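Local coordinates for protein oxidoreductase (Bordetella pertussis, PDB 3Q2K) that probably oxidises a UDP-linked N-acetylglucosaminuronic acid with NAD as cofactor, on the way to 2,3-diacetamido-2,3-dideoxy-D-mannuronic acid, at residues R169-W182 and T273-A287. Numbering follows the deposited sequence.
Sequences RFGRIYMVTVNVFW and TILGEKGTVRVGGVA
With CG anti to its own carbonyl carbon (chi1 -81°), Phe170 swings its ring back over the hairpin 273-284, and Ile274, whose CG2 is anti to the backbone N, sets that methyl over one ring face, a CH-pi contact 4.2 Å from CG2 to the ring centroid. CZ of the ring meets Val281 CG2 at 3.7 Å, the two side chains crossing at about a right angle, while Gly279 lets the ring edge lie close to its backbone. Ile173 CD1 comes to the same Ile274 methyl, 3.6 Å from CG2. At the hairpin turn, Lys278 N gives an almost straight bond to Phe170 O, coming in from above the carbonyl plane, and Glu277 N binds Arg172 O. Tyr174 lies across Glu277, its OH 3.3 Å from Glu277 CB.

Next comes a classic beta bulge: Leu275 O takes both Tyr174 N (2.8 Å) and Met175 N (3.2 Å), in its carbonyl plane. Beyond it the antiparallel pairing is regular through Val176-Ile274 and Thr177-Thr273, where a water bridges Thr177 O and Thr273 OG1. At the far end Trp182 NE1 reaches Val286 O at 2.9 Å, nearly in line with the carbonyl, which probably helps fix the indole, beside the bound UDP-sugar. The three antiparallel strands belong to the mixed sheet of the C-terminal alpha/beta domain of the Gfo/Idh/MocA oxidoreductases, and strand 173-181 leads at Trp182 into the substrate pocket.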
loop_
_atom_site.group_PDB
_atom_site.type_symbol
_atom_site.label_atom_id
_atom_site.label_comp_id
_atom_site.label_asym_id
_atom_site.label_seq_id
_atom_site.Cartn_x
_atom_site.Cartn_y
_atom_site.Cartn_z
ATOM N N ARG C 169 -11.027 31.701 -22.967
ATOM C CA ARG C 169 -9.909 32.653 -23.051
ATOM C C ARG C 169 -8.567 32.255 -22.431
ATOM O O ARG C 169 -7.528 32.819 -22.768
ATOM C CB ARG C 169 -10.341 34.011 -22.500
ATOM C CG ARG C 169 -11.560 34.562 -23.226
ATOM C CD ARG C 169 -12.016 35.879 -22.609
ATOM N NE ARG C 169 -10.955 36.877 -22.704
ATOM C CZ ARG C 169 -10.870 37.986 -21.975
ATOM N NH1 ARG C 169 -9.852 38.822 -22.159
ATOM N NH2 ARG C 169 -11.794 38.235 -21.055
ATOM N N PHE C 170 -8.544 31.318 -21.490
ATOM C CA PHE C 170 -7.282 30.892 -20.902
ATOM C C PHE C 170 -6.556 29.859 -21.740
ATOM O O PHE C 170 -5.369 29.624 -21.516
ATOM C CB PHE C 170 -7.482 30.224 -19.545
ATOM C CG PHE C 170 -7.653 31.207 -18.437
ATOM C CD1 PHE C 170 -6.542 31.690 -17.771
ATOM C CD2 PHE C 170 -8.911 31.628 -18.056
ATOM C CE1 PHE C 170 -6.708 32.559 -16.719
ATOM C CE2 PHE C 170 -9.084 32.520 -17.018
ATOM C CZ PHE C 170 -7.968 33.000 -16.364
ATOM N N GLY C 171 -7.250 29.309 -22.730
ATOM C CA GLY C 171 -6.755 28.086 -23.356
ATOM C C GLY C 171 -6.649 26.996 -22.306
ATOM O O GLY C 171 -7.298 27.018 -21.255
ATOM N N ARG C 172 -5.769 26.039 -22.580
ATOM C CA ARG C 172 -5.469 24.939 -21.667
ATOM C C ARG C 172 -5.039 25.551 -20.338
ATOM O O ARG C 172 -4.073 26.305 -20.335
ATOM C CB ARG C 172 -4.298 24.168 -22.274
ATOM C CG ARG C 172 -3.891 22.883 -21.583
ATOM C CD ARG C 172 -5.115 21.997 -21.525
ATOM N NE ARG C 172 -4.824 20.822 -20.718
ATOM C CZ ARG C 172 -3.983 19.873 -21.111
ATOM N NH1 ARG C 172 -3.788 18.801 -20.352
ATOM N NH2 ARG C 172 -3.343 20.019 -22.262
ATOM N N ILE C 173 -5.752 25.286 -19.248
ATOM C CA ILE C 173 -5.388 25.712 -17.900
ATOM C C ILE C 173 -4.266 24.874 -17.296
ATOM O O ILE C 173 -4.305 23.646 -17.289
ATOM C CB ILE C 173 -6.622 25.664 -17.001
ATOM C CG1 ILE C 173 -7.670 26.566 -17.648
ATOM C CG2 ILE C 173 -6.312 26.124 -15.583
ATOM C CD1 ILE C 173 -7.989 27.709 -16.755
ATOM N N TYR C 174 -3.226 25.508 -16.770
ATOM C CA TYR C 174 -2.110 24.695 -16.294
ATOM C C TYR C 174 -1.918 24.678 -14.788
ATOM O O TYR C 174 -1.554 23.650 -14.226
ATOM C CB TYR C 174 -0.791 25.249 -16.820
ATOM C CG TYR C 174 -0.711 25.320 -18.323
ATOM C CD1 TYR C 174 -1.050 24.218 -19.094
ATOM C CD2 TYR C 174 -0.270 26.479 -18.949
ATOM C CE1 TYR C 174 -0.958 24.290 -20.472
ATOM C CE2 TYR C 174 -0.159 26.545 -20.323
ATOM C CZ TYR C 174 -0.496 25.442 -21.079
ATOM O OH TYR C 174 -0.429 25.504 -22.456
ATOM N N MET C 175 -2.044 25.831 -14.140
ATOM C CA MET C 175 -1.574 25.916 -12.762
ATOM C C MET C 175 -2.534 26.790 -11.971
ATOM O O MET C 175 -3.012 27.814 -12.462
ATOM C CB MET C 175 -0.124 26.416 -12.713
ATOM C CG MET C 175 0.324 27.074 -11.409
ATOM S SD MET C 175 0.528 25.813 -10.124
ATOM C CE MET C 175 1.579 24.617 -10.946
ATOM N N VAL C 176 -2.908 26.326 -10.787
ATOM C CA VAL C 176 -3.876 27.066 -9.986
ATOM C C VAL C 176 -3.409 27.097 -8.542
ATOM O O VAL C 176 -3.129 26.039 -7.979
ATOM C CB VAL C 176 -5.281 26.445 -9.980
ATOM C CG1 VAL C 176 -6.191 27.282 -9.105
ATOM C CG2 VAL C 176 -5.857 26.407 -11.377
ATOM N N THR C 177 -3.281 28.294 -7.977
ATOM C CA THR C 177 -3.018 28.357 -6.544
ATOM C C THR C 177 -3.992 29.284 -5.828
ATOM O O THR C 177 -4.358 30.353 -6.326
ATOM C CB THR C 177 -1.618 28.912 -6.239
ATOM O OG1 THR C 177 -0.733 28.455 -7.262
ATOM C CG2 THR C 177 -1.151 28.369 -4.893
ATOM N N VAL C 178 -4.388 28.805 -4.655
ATOM C CA VAL C 178 -5.333 29.470 -3.771
ATOM C C VAL C 178 -4.752 29.590 -2.364
ATOM O O VAL C 178 -4.288 28.599 -1.798
ATOM C CB VAL C 178 -6.653 28.681 -3.684
ATOM C CG1 VAL C 178 -7.552 29.322 -2.648
ATOM C CG2 VAL C 178 -7.369 28.627 -5.032
ATOM N N ASN C 179 -4.796 30.792 -1.795
ATOM C CA ASN C 179 -4.228 31.056 -0.475
ATOM C C ASN C 179 -5.308 31.585 0.457
ATOM O O ASN C 179 -5.979 32.557 0.120
ATOM C CB ASN C 179 -3.171 32.163 -0.621
ATOM C CG ASN C 179 -1.849 31.645 -1.173
ATOM O OD1 ASN C 179 -1.613 30.437 -1.203
ATOM N ND2 ASN C 179 -0.988 32.541 -1.646
ATOM N N VAL C 180 -5.484 30.969 1.621
ATOM C CA VAL C 180 -6.317 31.574 2.646
ATOM C C VAL C 180 -5.512 31.758 3.924
ATOM O O VAL C 180 -5.408 30.846 4.754
ATOM C CB VAL C 180 -7.609 30.789 2.932
ATOM C CG1 VAL C 180 -8.443 31.606 3.893
ATOM C CG2 VAL C 180 -8.406 30.576 1.646
ATOM N N PHE C 181 -4.981 32.969 4.067
ATOM C CA PHE C 181 -4.064 33.263 5.165
ATOM C C PHE C 181 -4.804 34.190 6.109
ATOM O O PHE C 181 -4.697 35.407 5.972
ATOM C CB PHE C 181 -2.811 33.954 4.616
ATOM C CG PHE C 181 -1.992 33.084 3.702
ATOM C CD1 PHE C 181 -2.089 31.702 3.778
ATOM C CD2 PHE C 181 -1.103 33.624 2.789
ATOM C CE1 PHE C 181 -1.324 30.879 2.968
ATOM C CE2 PHE C 181 -0.357 32.808 1.952
ATOM C CZ PHE C 181 -0.464 31.435 2.044
ATOM N N TRP C 182 -5.535 33.621 7.059
ATOM C CA TRP C 182 -6.477 34.434 7.810
ATOM C C TRP C 182 -6.081 34.328 9.276
ATOM O O TRP C 182 -5.074 33.680 9.564
ATOM C CB TRP C 182 -7.907 33.953 7.540
ATOM C CG TRP C 182 -8.538 34.482 6.278
ATOM C CD1 TRP C 182 -7.935 35.228 5.306
ATOM C CD2 TRP C 182 -9.881 34.255 5.829
ATOM N NE1 TRP C 182 -8.830 35.531 4.296
ATOM C CE2 TRP C 182 -10.022 34.920 4.593
ATOM C CE3 TRP C 182 -10.979 33.573 6.363
ATOM C CZ2 TRP C 182 -11.222 34.923 3.884
ATOM C CZ3 TRP C 182 -12.183 33.595 5.659
ATOM C CH2 TRP C 182 -12.281 34.248 4.427
ATOM N N THR C 273 -4.972 32.332 -8.151
ATOM C CA THR C 273 -4.176 32.654 -9.325
ATOM C C THR C 273 -4.426 31.516 -10.301
ATOM O O THR C 273 -4.277 30.354 -9.906
ATOM C CB THR C 273 -2.698 32.500 -8.972
ATOM O OG1 THR C 273 -2.322 33.594 -8.134
ATOM C CG2 THR C 273 -1.865 32.582 -10.221
ATOM N N ILE C 274 -4.842 31.839 -11.522
ATOM C CA ILE C 274 -5.007 30.822 -12.549
ATOM C C ILE C 274 -4.066 31.092 -13.709
ATOM O O ILE C 274 -4.099 32.184 -14.268
ATOM C CB ILE C 274 -6.467 30.772 -13.022
ATOM C CG1 ILE C 274 -7.356 30.374 -11.846
ATOM C CG2 ILE C 274 -6.689 29.723 -14.110
ATOM C CD1 ILE C 274 -8.803 30.751 -12.101
ATOM N N LEU C 275 -3.251 30.110 -14.074
ATOM C CA LEU C 275 -2.297 30.302 -15.165
ATOM C C LEU C 275 -2.642 29.391 -16.332
ATOM O O LEU C 275 -2.774 28.198 -16.098
ATOM C CB LEU C 275 -0.888 29.931 -14.701
ATOM C CG LEU C 275 -0.442 30.814 -13.533
ATOM C CD1 LEU C 275 0.999 30.564 -13.121
ATOM C CD2 LEU C 275 -0.575 32.253 -14.023
ATOM N N GLY C 276 -2.796 29.923 -17.541
ATOM C CA GLY C 276 -2.985 29.128 -18.749
ATOM C C GLY C 276 -2.172 29.489 -19.980
ATOM O O GLY C 276 -1.272 30.327 -19.963
ATOM N N GLU C 277 -2.440 28.788 -21.073
ATOM C CA GLU C 277 -1.679 28.956 -22.304
ATOM C C GLU C 277 -1.747 30.387 -22.830
ATOM O O GLU C 277 -0.736 30.914 -23.290
ATOM C CB GLU C 277 -2.281 28.022 -23.347
ATOM C CG GLU C 277 -1.481 27.862 -24.617
ATOM C CD GLU C 277 -2.381 27.253 -25.673
ATOM O OE1 GLU C 277 -3.364 26.572 -25.298
ATOM O OE2 GLU C 277 -2.109 27.475 -26.871
ATOM N N LYS C 278 -2.908 31.018 -22.687
ATOM C CA LYS C 278 -3.082 32.357 -23.230
ATOM C C LYS C 278 -3.743 33.304 -22.245
ATOM O O LYS C 278 -4.310 34.295 -22.697
ATOM C CB LYS C 278 -4.015 32.355 -24.443
ATOM C CG LYS C 278 -4.136 31.071 -25.242
ATOM C CD LYS C 278 -5.522 31.008 -25.863
ATOM C CE LYS C 278 -5.471 31.169 -27.371
ATOM N NZ LYS C 278 -6.823 30.903 -27.936
ATOM N N GLY C 279 -3.697 33.001 -20.952
ATOM C CA GLY C 279 -4.389 33.831 -19.971
ATOM C C GLY C 279 -3.619 33.711 -18.666
ATOM O O GLY C 279 -3.062 32.679 -18.305
ATOM N N THR C 280 -3.549 34.800 -17.916
ATOM C CA THR C 280 -2.981 34.771 -16.583
ATOM C C THR C 280 -3.875 35.645 -15.711
ATOM O O THR C 280 -4.200 36.780 -16.047
ATOM C CB THR C 280 -1.586 35.388 -16.665
ATOM O OG1 THR C 280 -0.674 34.363 -17.082
ATOM C CG2 THR C 280 -1.238 36.012 -15.318
ATOM N N VAL C 281 -4.375 35.117 -14.603
ATOM C CA VAL C 281 -5.258 35.914 -13.764
ATOM C C VAL C 281 -4.902 35.686 -12.299
ATOM O O VAL C 281 -4.620 34.561 -11.878
ATOM C CB VAL C 281 -6.759 35.660 -14.028
ATOM C CG1 VAL C 281 -7.638 36.129 -12.885
ATOM C CG2 VAL C 281 -7.157 36.447 -15.270
ATOM N N ARG C 282 -4.916 36.777 -11.544
ATOM C CA ARG C 282 -4.710 36.705 -10.105
ATOM C C ARG C 282 -5.731 37.600 -9.416
ATOM O O ARG C 282 -5.973 38.749 -9.786
ATOM C CB ARG C 282 -3.265 37.055 -9.749
ATOM C CG ARG C 282 -3.044 37.303 -8.267
ATOM C CD ARG C 282 -1.576 37.097 -7.955
ATOM N NE ARG C 282 -1.409 36.952 -6.515
ATOM C CZ ARG C 282 -0.480 36.162 -5.988
ATOM N NH1 ARG C 282 -0.363 36.054 -4.669
ATOM N NH2 ARG C 282 0.301 35.476 -6.814
ATOM N N VAL C 283 -6.395 37.010 -8.431
ATOM C CA VAL C 283 -7.424 37.702 -7.679
ATOM C C VAL C 283 -6.893 37.661 -6.253
ATOM O O VAL C 283 -6.908 36.616 -5.599
ATOM C CB VAL C 283 -8.835 37.080 -7.783
ATOM C CG1 VAL C 283 -9.896 38.071 -7.308
ATOM C CG2 VAL C 283 -9.231 36.662 -9.197
ATOM N N GLY C 284 -6.406 38.816 -5.811
ATOM C CA GLY C 284 -5.967 39.000 -4.433
ATOM C C GLY C 284 -6.916 39.744 -3.522
ATOM O O GLY C 284 -8.134 39.735 -3.717
ATOM N N GLY C 285 -6.317 40.411 -2.540
ATOM C CA GLY C 285 -7.083 41.038 -1.479
ATOM C C GLY C 285 -7.145 40.094 -0.298
ATOM O O GLY C 285 -6.560 39.012 -0.324
ATOM N N VAL C 286 -7.851 40.500 0.754
ATOM C CA VAL C 286 -8.127 39.582 1.853
ATOM C C VAL C 286 -9.148 38.491 1.539
ATOM O O VAL C 286 -9.206 37.470 2.235
ATOM C CB VAL C 286 -8.480 40.331 3.155
ATOM C CG1 VAL C 286 -7.333 41.265 3.515
ATOM C CG2 VAL C 286 -9.784 41.090 3.017
ATOM N N ALA C 287 -9.911 38.712 0.471
ATOM C CA ALA C 287 -11.064 37.874 0.134
ATOM C C ALA C 287 -11.431 37.883 -1.348
ATOM O O ALA C 287 -12.564 38.181 -1.704
ATOM C CB ALA C 287 -12.277 38.196 1.003
HETATM O O HOH W 1 -3.335 32.883 -5.194
#